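Local coordinates for endoribonuclease AbiQ (Lactococcus lactis, PDB 4GLK), which cleaves RNA as the toxic component of a type III toxin-antitoxin system and is neutralised by its cognate RNA antitoxin, AntiQ, at residues V8-I13 with H24-N29; S68-R73 with L88-I93. The protein carries 1 engineered substitution. All blocks are in the same frame, centred on the assembly; numbering follows the deposited sequence.

Contact 1 lies toward the periphery and contact 2 in the interior, their centres about 19 Å apart. The first fastens the loop after helix 10-16 back onto the start of that helix; the second joins strands 71-76 and 79-94, neighbours at one margin of the antiparallel sheet. Their chemistry follows their place. In 8-13 with 24-29, one glutamine amide, one carboxylate and two waters do most of the work, and exposed residues flank it. In 68-73 with 88-93 every touching residue is buried, and aliphatic groups meet two histidines. The contacts adjoin where His24 packs on Leu88 and Ile13 on Ile93.

Contact 1. Residues V8-I13 with H24-N29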
ATOM      1  N   VAL A   8      -0.088  10.212   2.843  1.00 20.60           N
ATOM      2  CA  VAL A   8       0.910  10.329   3.891  1.00 20.85           C
ATOM      3  C   VAL A   8       1.558  11.699   3.693  1.00 27.29           C
ATOM      4  O   VAL A   8       1.572  12.205   2.557  1.00 26.59           O
ATOM      5  CB  VAL A   8       1.925   9.145   3.855  1.00 24.37           C
ATOM      6  CG1 VAL A   8       2.902   9.214   5.032  1.00 24.12           C
ATOM      7  CG2 VAL A   8       1.195   7.799   3.867  1.00 24.32           C
ATOM      8  N   THR A   9       2.035  12.344   4.785  1.00 25.02           N
ATOM      9  CA  THR A   9       2.678  13.656   4.640  1.00 24.53           C
ATOM     10  C   THR A   9       3.938  13.515   3.765  1.00 29.56           C
ATOM     11  O   THR A   9       4.672  12.523   3.893  1.00 28.31           O
ATOM     12  CB  THR A   9       3.060  14.269   6.005  1.00 31.00           C
ATOM     13  OG1 THR A   9       4.016  13.439   6.645  1.00 27.91           O
ATOM     14  CG2 THR A   9       1.868  14.504   6.923  1.00 27.47           C
ATOM     15  N   ASP A  10       4.181  14.512   2.888  1.00 27.34           N
ATOM     16  CA  ASP A  10       5.346  14.593   2.008  1.00 27.13           C
ATOM     17  C   ASP A  10       6.612  14.555   2.850  1.00 31.98           C
ATOM     18  O   ASP A  10       7.591  13.925   2.450  1.00 31.69           O
ATOM     19  CB  ASP A  10       5.283  15.875   1.142  1.00 29.54           C
ATOM     20  CG  ASP A  10       4.173  15.910   0.074  1.00 37.50           C
ATOM     21  OD1 ASP A  10       3.789  14.824  -0.432  1.00 38.07           O
ATOM     22  OD2 ASP A  10       3.723  17.030  -0.286  1.00 39.07           O
ATOM     23  N   GLU A  11       6.557  15.154   4.068  1.00 29.93           N
ATOM     24  CA  GLU A  11       7.670  15.212   5.020  1.00 29.92           C
ATOM     25  C   GLU A  11       8.060  13.821   5.528  1.00 31.17           C
ATOM     26  O   GLU A  11       9.235  13.450   5.451  1.00 30.85           O
ATOM     27  CB  GLU A  11       7.358  16.185   6.173  1.00 32.14           C
ATOM     28  CG  GLU A  11       7.239  17.645   5.729  1.00 49.33           C
ATOM     29  CD  GLU A  11       5.869  18.173   5.321  1.00 77.24           C
ATOM     30  OE1 GLU A  11       5.607  19.371   5.579  1.00 84.75           O
ATOM     31  OE2 GLU A  11       5.066  17.411   4.731  1.00 64.11           O
ATOM     32  N   TYR A  12       7.071  13.034   6.010  1.00 26.84           N
ATOM     33  CA  TYR A  12       7.300  11.668   6.460  1.00 24.85           C
ATOM     34  C   TYR A  12       7.806  10.766   5.317  1.00 28.54           C
ATOM     35  O   TYR A  12       8.703   9.954   5.542  1.00 29.35           O
ATOM     36  CB  TYR A  12       6.028  11.059   7.044  1.00 24.77           C
ATOM     37  CG  TYR A  12       6.291   9.686   7.607  1.00 24.92           C
ATOM     38  CD1 TYR A  12       7.160   9.498   8.677  1.00 26.86           C
ATOM     39  CD2 TYR A  12       5.733   8.554   7.010  1.00 25.16           C
ATOM     40  CE1 TYR A  12       7.419   8.232   9.190  1.00 27.39           C
ATOM     41  CE2 TYR A  12       5.990   7.279   7.510  1.00 25.45           C
ATOM     42  CZ  TYR A  12       6.834   7.124   8.599  1.00 30.57           C
ATOM     43  OH  TYR A  12       7.099   5.883   9.101  1.00 27.30           O
ATOM     44  N   ILE A  13       7.217  10.880   4.109  1.00 24.53           N
ATOM     45  CA  ILE A  13       7.654  10.086   2.944  1.00 23.75           C
ATOM     46  C   ILE A  13       9.103  10.420   2.580  1.00 28.12           C
ATOM     47  O   ILE A  13       9.908   9.500   2.405  1.00 28.66           O
ATOM     48  CB  ILE A  13       6.672  10.256   1.750  1.00 25.78           C
ATOM     49  CG1 ILE A  13       5.286   9.654   2.092  1.00 24.78           C
ATOM     50  CG2 ILE A  13       7.237   9.683   0.431  1.00 25.42           C
ATOM     51  CD1 ILE A  13       5.205   8.089   2.277  1.00 24.90           C
ATOM     52  N   HIS A  24       7.459   4.725  -2.228  1.00 28.27           N
ATOM     53  CA  HIS A  24       6.918   5.470  -3.365  1.00 28.43           C
ATOM     54  C   HIS A  24       7.178   6.937  -3.305  1.00 29.22           C
ATOM     55  O   HIS A  24       6.957   7.566  -2.268  1.00 27.26           O
ATOM     56  CB  HIS A  24       5.417   5.189  -3.572  1.00 30.57           C
ATOM     57  CG  HIS A  24       5.131   3.894  -4.282  1.00 34.58           C
ATOM     58  ND1 HIS A  24       4.135   3.804  -5.229  1.00 36.62           N
ATOM     59  CD2 HIS A  24       5.720   2.681  -4.146  1.00 36.29           C
ATOM     60  CE1 HIS A  24       4.145   2.551  -5.643  1.00 36.26           C
ATOM     61  NE2 HIS A  24       5.079   1.835  -5.011  1.00 36.43           N
ATOM     62  N   TYR A  25       7.702   7.481  -4.412  1.00 25.36           N
ATOM     63  CA  TYR A  25       7.946   8.898  -4.502  1.00 25.30           C
ATOM     64  C   TYR A  25       6.613   9.623  -4.529  1.00 30.80           C
ATOM     65  O   TYR A  25       5.656   9.166  -5.167  1.00 29.43           O
ATOM     66  CB  TYR A  25       8.769   9.277  -5.763  1.00 26.11           C
ATOM     67  CG  TYR A  25       8.977  10.772  -5.859  1.00 26.46           C
ATOM     68  CD1 TYR A  25       9.957  11.407  -5.106  1.00 28.74           C
ATOM     69  CD2 TYR A  25       8.088  11.573  -6.576  1.00 26.50           C
ATOM     70  CE1 TYR A  25      10.086  12.797  -5.108  1.00 29.11           C
ATOM     71  CE2 TYR A  25       8.202  12.961  -6.576  1.00 26.58           C
ATOM     72  CZ  TYR A  25       9.211  13.566  -5.853  1.00 32.44           C
ATOM     73  OH  TYR A  25       9.363  14.928  -5.890  1.00 30.65           O
ATOM     74  N   GLN A  26       6.563  10.753  -3.820  1.00 28.78           N
ATOM     75  CA  GLN A  26       5.424  11.645  -3.848  1.00 29.99           C
ATOM     76  C   GLN A  26       5.844  13.075  -3.530  1.00 41.75           C
ATOM     77  O   GLN A  26       6.853  13.285  -2.855  1.00 42.86           O
ATOM     78  CB  GLN A  26       4.307  11.190  -2.892  1.00 30.43           C
ATOM     79  CG  GLN A  26       4.632  11.477  -1.434  1.00 27.26           C
ATOM     80  CD  GLN A  26       3.501  11.184  -0.516  1.00 36.11           C
ATOM     81  OE1 GLN A  26       3.038  10.051  -0.425  1.00 32.58           O
ATOM     82  NE2 GLN A  26       3.125  12.178   0.268  1.00 21.83           N
ATOM     83  N   TYR A  27       5.051  14.043  -4.007  1.00 42.51           N
ATOM     84  CA  TYR A  27       5.121  15.466  -3.699  1.00 45.32           C
ATOM     85  C   TYR A  27       3.889  16.177  -4.209  1.00 53.03           C
ATOM     86  O   TYR A  27       3.495  15.937  -5.345  1.00 53.44           O
ATOM     87  CB  TYR A  27       6.403  16.174  -4.171  1.00 48.20           C
ATOM     88  CG  TYR A  27       6.616  17.453  -3.379  1.00 51.90           C
ATOM     89  CD1 TYR A  27       7.127  17.417  -2.084  1.00 53.81           C
ATOM     90  CD2 TYR A  27       6.196  18.684  -3.880  1.00 53.11           C
ATOM     91  CE1 TYR A  27       7.235  18.574  -1.316  1.00 54.58           C
ATOM     92  CE2 TYR A  27       6.335  19.853  -3.134  1.00 54.08           C
ATOM     93  CZ  TYR A  27       6.841  19.791  -1.847  1.00 61.83           C
ATOM     94  OH  TYR A  27       6.976  20.937  -1.102  1.00 63.01           O
ATOM     95  N   GLU A  28       3.268  17.033  -3.366  1.00 52.13           N
ATOM     96  CA  GLU A  28       2.069  17.826  -3.681  1.00 53.55           C
ATOM     97  C   GLU A  28       1.019  17.106  -4.553  1.00 61.26           C
ATOM     98  O   GLU A  28       0.158  16.430  -3.992  1.00 62.63           O
ATOM     99  CB  GLU A  28       2.459  19.193  -4.241  1.00 55.11           C
ATOM    100  CG  GLU A  28       2.570  20.251  -3.158  1.00 69.20           C
ATOM    101  CD  GLU A  28       3.390  21.487  -3.489  1.00 94.70           C
ATOM    102  OE1 GLU A  28       3.631  21.760  -4.688  1.00 88.42           O
ATOM    103  OE2 GLU A  28       3.817  22.174  -2.532  1.00 92.20           O
ATOM    104  N   ASN A  29       1.119  17.211  -5.907  1.00 59.19           N
ATOM    105  CA  ASN A  29       0.224  16.540  -6.868  1.00 59.49           C
ATOM    106  C   ASN A  29       0.848  15.399  -7.710  1.00 62.67           C
ATOM    107  O   ASN A  29       0.282  14.932  -8.705  1.00 63.18           O
ATOM    108  CB  ASN A  29      -0.655  17.517  -7.649  1.00 63.17           C
ATOM    109  CG  ASN A  29      -1.927  17.864  -6.907  1.00 94.44           C
ATOM    110  OD1 ASN A  29      -3.012  17.341  -7.202  1.00 91.87           O
ATOM    111  ND2 ASN A  29      -1.818  18.725  -5.898  1.00 85.80           N
TER
HETATM  112  O   HOH W   1       0.567   9.781   0.192  1.00 21.85           O
HETATM  113  O   HOH W   2       7.680  13.486  -0.298  1.00 39.67           O
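Gln26 lays its side-chain amide across Ile13, with CD 3.5 Å from Ile13 CG1, while its NH2 end is gripped by the end of strand 4-8 and the first turn of helix 10-16. Its CG sits between the backbone N and the carbonyl carbon (chi1 75°), and the chain runs extended from there toward 8-13. NE2 gives two hydrogen bonds, both close to the amide plane: one to Val8 O at 2.8 Å, approached from above the carbonyl plane, the other to Asp10 OD1, also 2.8 Å, on the anti side of the carboxylate. Carboxylate and amide stand nearly perpendicular, 87° apart. A water links Gln26 OE1 to Val8 N, and a second water donates to both Asp10 O and Gln26 O.

Asp10 OD2 accepts from Glu28 N at 3.1 Å, the donor lying above the carboxylate plane, and sits over one face of the Tyr27 ring, toward its rim. The buried Ile13 brings CG2 to 3.4 Å from His24 O; Ile13 and Gln26 also touch Tyr34 of strand 33-40. Thr9 caps the helix by accepting from Tyr12 N, and its hydroxyl also bonds to Glu99.

Two acceptors at NE2 and a donating water at OE1 are consistent with this amide orientation. The N-H groups of Gln26 NE2 and the poorly ordered Glu28, one on each carboxylate oxygen, would probably favour a charged Asp10, although the Glu28 carboxylate lies not far off.

Contact 2. Residues S68-R73 with L88-I93; sequences SRIVTR and LHHNMI
His89 and Thr72 make the tight polar join of this contact: Thr72 OG1 and His89 NE2 are 2.6 Å apart in a hydrogen bond whose donor could be either. The two side chains cross obliquely. Ile70 O lies at the edge of the same ring, in its plane, 3.4 Å from His89 CD2, and also approaches His89 N to 3.0 Å. The other ring nitrogen, ND1, is hydrogen-bonded to Ser133 OG of helix 126-143, so that both nitrogens hold the ring.

Ile70 and His90 form a second patch. Their side chains cross at about a right angle, with Ile70 CG1 over against His90 CB and Ile70 CG2 near His90 ND1, obliquely to the ring. The Ile70 chi1 of -117° is far from a staggered value and the bonds at its CB are flattened, which leaves the placing of this side chain, and its short distances to His90, doubtful. Packing is looser where the strands pair. Val71 and Leu88 form an antiparallel, non-hydrogen-bonded pair with their side chains on the same face of the sheet, yet Val71 CG2 comes no nearer to Leu88 CG than 4.2 Å. Val71 and His90 lie side by side, pointing the same way, with Val71 CG2 3.9 Å from His90 CE1. Beyond Ile70 the solvent side begins: Arg69 and Ser68 are exposed, although Arg69 makes a cation-pi contact with Tyr147.

The pairing belongs to the beta hairpin of strands 71-76 and 79-94. Helix 126-143 packs on Thr72 and His89, with Lys132 bonding to Val71 O; Ile70 touches Tyr147 and Tyr148 of helix 146-151, and strand 45-52 continues the sheet beyond Leu88.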
ATOM      1  N   SER A  68       2.306 -11.848  -8.705  1.00 27.22           N
ATOM      2  CA  SER A  68       1.137 -12.199  -7.891  1.00 26.57           C
ATOM      3  C   SER A  68       1.451 -12.510  -6.409  1.00 27.75           C
ATOM      4  O   SER A  68       0.551 -12.441  -5.597  1.00 25.05           O
ATOM      5  CB  SER A  68       0.318 -13.311  -8.543  1.00 29.23           C
ATOM      6  OG  SER A  68       0.905 -14.584  -8.339  1.00 40.14           O
ATOM      7  N   ARG A  69       2.726 -12.810  -6.054  1.00 26.35           N
ATOM      8  CA  ARG A  69       3.143 -13.037  -4.657  1.00 26.33           C
ATOM      9  C   ARG A  69       3.224 -11.730  -3.844  1.00 28.08           C
ATOM     10  O   ARG A  69       3.276 -11.763  -2.613  1.00 27.10           O
ATOM     11  CB  ARG A  69       4.545 -13.656  -4.630  1.00 27.81           C
ATOM     12  CG  ARG A  69       4.556 -15.161  -4.804  1.00 37.34           C
ATOM     13  CD  ARG A  69       5.975 -15.678  -4.862  1.00 36.48           C
ATOM     14  NE  ARG A  69       6.551 -15.478  -6.181  1.00 44.12           N
ATOM     15  CZ  ARG A  69       7.741 -15.925  -6.562  1.00 61.02           C
ATOM     16  NH1 ARG A  69       8.506 -16.591  -5.698  1.00 48.95           N
ATOM     17  NH2 ARG A  69       8.180 -15.718  -7.794  1.00 44.52           N
ATOM     18  N   ILE A  70       3.247 -10.599  -4.534  1.00 24.38           N
ATOM     19  CA  ILE A  70       3.517  -9.276  -3.983  1.00 24.09           C
ATOM     20  C   ILE A  70       2.511  -8.195  -4.357  1.00 25.05           C
ATOM     21  O   ILE A  70       2.453  -7.167  -3.705  1.00 22.90           O
ATOM     22  CB  ILE A  70       4.963  -9.001  -4.503  1.00 28.45           C
ATOM     23  CG1 ILE A  70       5.958  -8.849  -3.400  1.00 28.55           C
ATOM     24  CG2 ILE A  70       5.149  -8.071  -5.689  1.00 31.76           C
ATOM     25  CD1 ILE A  70       6.481 -10.066  -3.106  1.00 30.24           C
ATOM     26  N   VAL A  71       1.744  -8.420  -5.408  1.00 21.82           N
ATOM     27  CA  VAL A  71       0.762  -7.465  -5.904  1.00 22.19           C
ATOM     28  C   VAL A  71      -0.618  -8.115  -5.890  1.00 25.51           C
ATOM     29  O   VAL A  71      -0.748  -9.258  -6.336  1.00 22.91           O
ATOM     30  CB  VAL A  71       1.130  -6.990  -7.341  1.00 26.22           C
ATOM     31  CG1 VAL A  71      -0.063  -6.343  -8.044  1.00 26.46           C
ATOM     32  CG2 VAL A  71       2.329  -6.051  -7.334  1.00 25.49           C
ATOM     33  N   THR A  72      -1.636  -7.389  -5.362  1.00 22.21           N
ATOM     34  CA  THR A  72      -3.027  -7.817  -5.439  1.00 22.80           C
ATOM     35  C   THR A  72      -3.707  -7.000  -6.532  1.00 27.69           C
ATOM     36  O   THR A  72      -3.666  -5.769  -6.512  1.00 26.59           O
ATOM     37  CB  THR A  72      -3.780  -7.699  -4.105  1.00 27.45           C
ATOM     38  OG1 THR A  72      -3.144  -8.532  -3.168  1.00 30.61           O
ATOM     39  CG2 THR A  72      -5.221  -8.180  -4.210  1.00 24.26           C
ATOM     40  N   ARG A  73      -4.383  -7.694  -7.437  1.00 26.19           N
ATOM     41  CA  ARG A  73      -5.136  -7.096  -8.539  1.00 26.48           C
ATOM     42  C   ARG A  73      -6.551  -6.737  -8.077  1.00 28.69           C
ATOM     43  O   ARG A  73      -7.231  -7.544  -7.451  1.00 26.98           O
ATOM     44  CB  ARG A  73      -5.168  -8.066  -9.714  1.00 27.42           C
ATOM     45  CG  ARG A  73      -3.789  -8.399 -10.253  1.00 37.11           C
ATOM     46  CD  ARG A  73      -3.863  -9.512 -11.268  1.00 47.83           C
ATOM     47  NE  ARG A  73      -4.653  -9.129 -12.438  1.00 56.31           N
ATOM     48  CZ  ARG A  73      -5.190  -9.993 -13.290  1.00 63.21           C
ATOM     49  NH1 ARG A  73      -5.050 -11.299 -13.101  1.00 46.28           N
ATOM     50  NH2 ARG A  73      -5.884  -9.557 -14.332  1.00 46.37           N
ATOM     51  N   LEU A  88       0.332  -2.810  -4.024  1.00 22.92           N
ATOM     52  CA  LEU A  88       1.736  -3.190  -4.032  1.00 21.62           C
ATOM     53  C   LEU A  88       2.212  -3.507  -2.611  1.00 22.14           C
ATOM     54  O   LEU A  88       2.836  -2.671  -1.980  1.00 19.86           O
ATOM     55  CB  LEU A  88       2.519  -2.016  -4.638  1.00 21.96           C
ATOM     56  CG  LEU A  88       2.714  -1.993  -6.166  1.00 26.76           C
ATOM     57  CD1 LEU A  88       1.407  -1.889  -6.912  1.00 26.19           C
ATOM     58  CD2 LEU A  88       3.606  -0.830  -6.560  1.00 30.99           C
ATOM     59  N   HIS A  89       1.866  -4.700  -2.089  1.00 17.99           N
ATOM     60  CA  HIS A  89       2.227  -5.189  -0.736  1.00 17.85           C
ATOM     61  C   HIS A  89       3.705  -5.031  -0.407  1.00 24.44           C
ATOM     62  O   HIS A  89       4.044  -4.677   0.726  1.00 23.66           O
ATOM     63  CB  HIS A  89       1.825  -6.664  -0.553  1.00 18.63           C
ATOM     64  CG  HIS A  89       0.362  -6.928  -0.670  1.00 21.65           C
ATOM     65  ND1 HIS A  89      -0.451  -6.987   0.451  1.00 23.80           N
ATOM     66  CD2 HIS A  89      -0.392  -7.158  -1.765  1.00 22.67           C
ATOM     67  CE1 HIS A  89      -1.669  -7.248  -0.001  1.00 22.55           C
ATOM     68  NE2 HIS A  89      -1.682  -7.366  -1.319  1.00 22.71           N
ATOM     69  N   HIS A  90       4.581  -5.287  -1.400  1.00 21.43           N
ATOM     70  CA  HIS A  90       6.031  -5.154  -1.267  1.00 22.17           C
ATOM     71  C   HIS A  90       6.486  -3.731  -0.967  1.00 23.17           C
ATOM     72  O   HIS A  90       7.586  -3.547  -0.458  1.00 23.43           O
ATOM     73  CB  HIS A  90       6.755  -5.715  -2.501  1.00 23.96           C
ATOM     74  CG  HIS A  90       6.489  -4.999  -3.791  1.00 27.53           C
ATOM     75  ND1 HIS A  90       5.243  -5.023  -4.392  1.00 29.73           N
ATOM     76  CD2 HIS A  90       7.352  -4.351  -4.608  1.00 29.61           C
ATOM     77  CE1 HIS A  90       5.379  -4.373  -5.535  1.00 28.87           C
ATOM     78  NE2 HIS A  90       6.628  -3.954  -5.715  1.00 29.23           N
ATOM     79  N   ASN A  91       5.639  -2.737  -1.239  1.00 18.53           N
ATOM     80  CA  ASN A  91       5.939  -1.321  -0.974  1.00 18.79           C
ATOM     81  C   ASN A  91       5.115  -0.736   0.173  1.00 22.21           C
ATOM     82  O   ASN A  91       5.066   0.492   0.339  1.00 21.03           O
ATOM     83  CB  ASN A  91       5.794  -0.494  -2.234  1.00 18.26           C
ATOM     84  CG  ASN A  91       6.844  -0.813  -3.255  1.00 33.23           C
ATOM     85  OD1 ASN A  91       7.989  -1.177  -2.940  1.00 33.52           O
ATOM     86  ND2 ASN A  91       6.448  -0.762  -4.497  1.00 25.24           N
ATOM     87  N   MET A  92       4.508  -1.600   0.986  1.00 18.35           N
ATOM     88  CA  MET A  92       3.747  -1.120   2.143  1.00 19.35           C
ATOM     89  C   MET A  92       4.710  -0.505   3.175  1.00 24.30           C
ATOM     90  O   MET A  92       5.906  -0.836   3.194  1.00 22.94           O
ATOM     91  CB  MET A  92       2.868  -2.226   2.751  1.00 21.41           C
ATOM     92  CG  MET A  92       3.656  -3.293   3.426  1.00 25.29           C
ATOM     93  SD  MET A  92       2.602  -4.541   4.137  1.00 29.96           S
ATOM     94  CE  MET A  92       3.851  -5.468   5.048  1.00 27.32           C
ATOM     95  N   ILE A  93       4.190   0.413   4.004  1.00 20.61           N
ATOM     96  CA  ILE A  93       5.008   1.127   4.970  1.00 19.61           C
ATOM     97  C   ILE A  93       4.320   1.310   6.303  1.00 25.06           C
ATOM     98  O   ILE A  93       3.093   1.498   6.352  1.00 23.58           O
ATOM     99  CB  ILE A  93       5.432   2.538   4.388  1.00 22.05           C
ATOM    100  CG1 ILE A  93       4.199   3.364   3.922  1.00 22.48           C
ATOM    101  CG2 ILE A  93       6.528   2.426   3.285  1.00 20.56           C
ATOM    102  CD1 ILE A  93       4.447   4.879   3.676  1.00 25.52           C
TER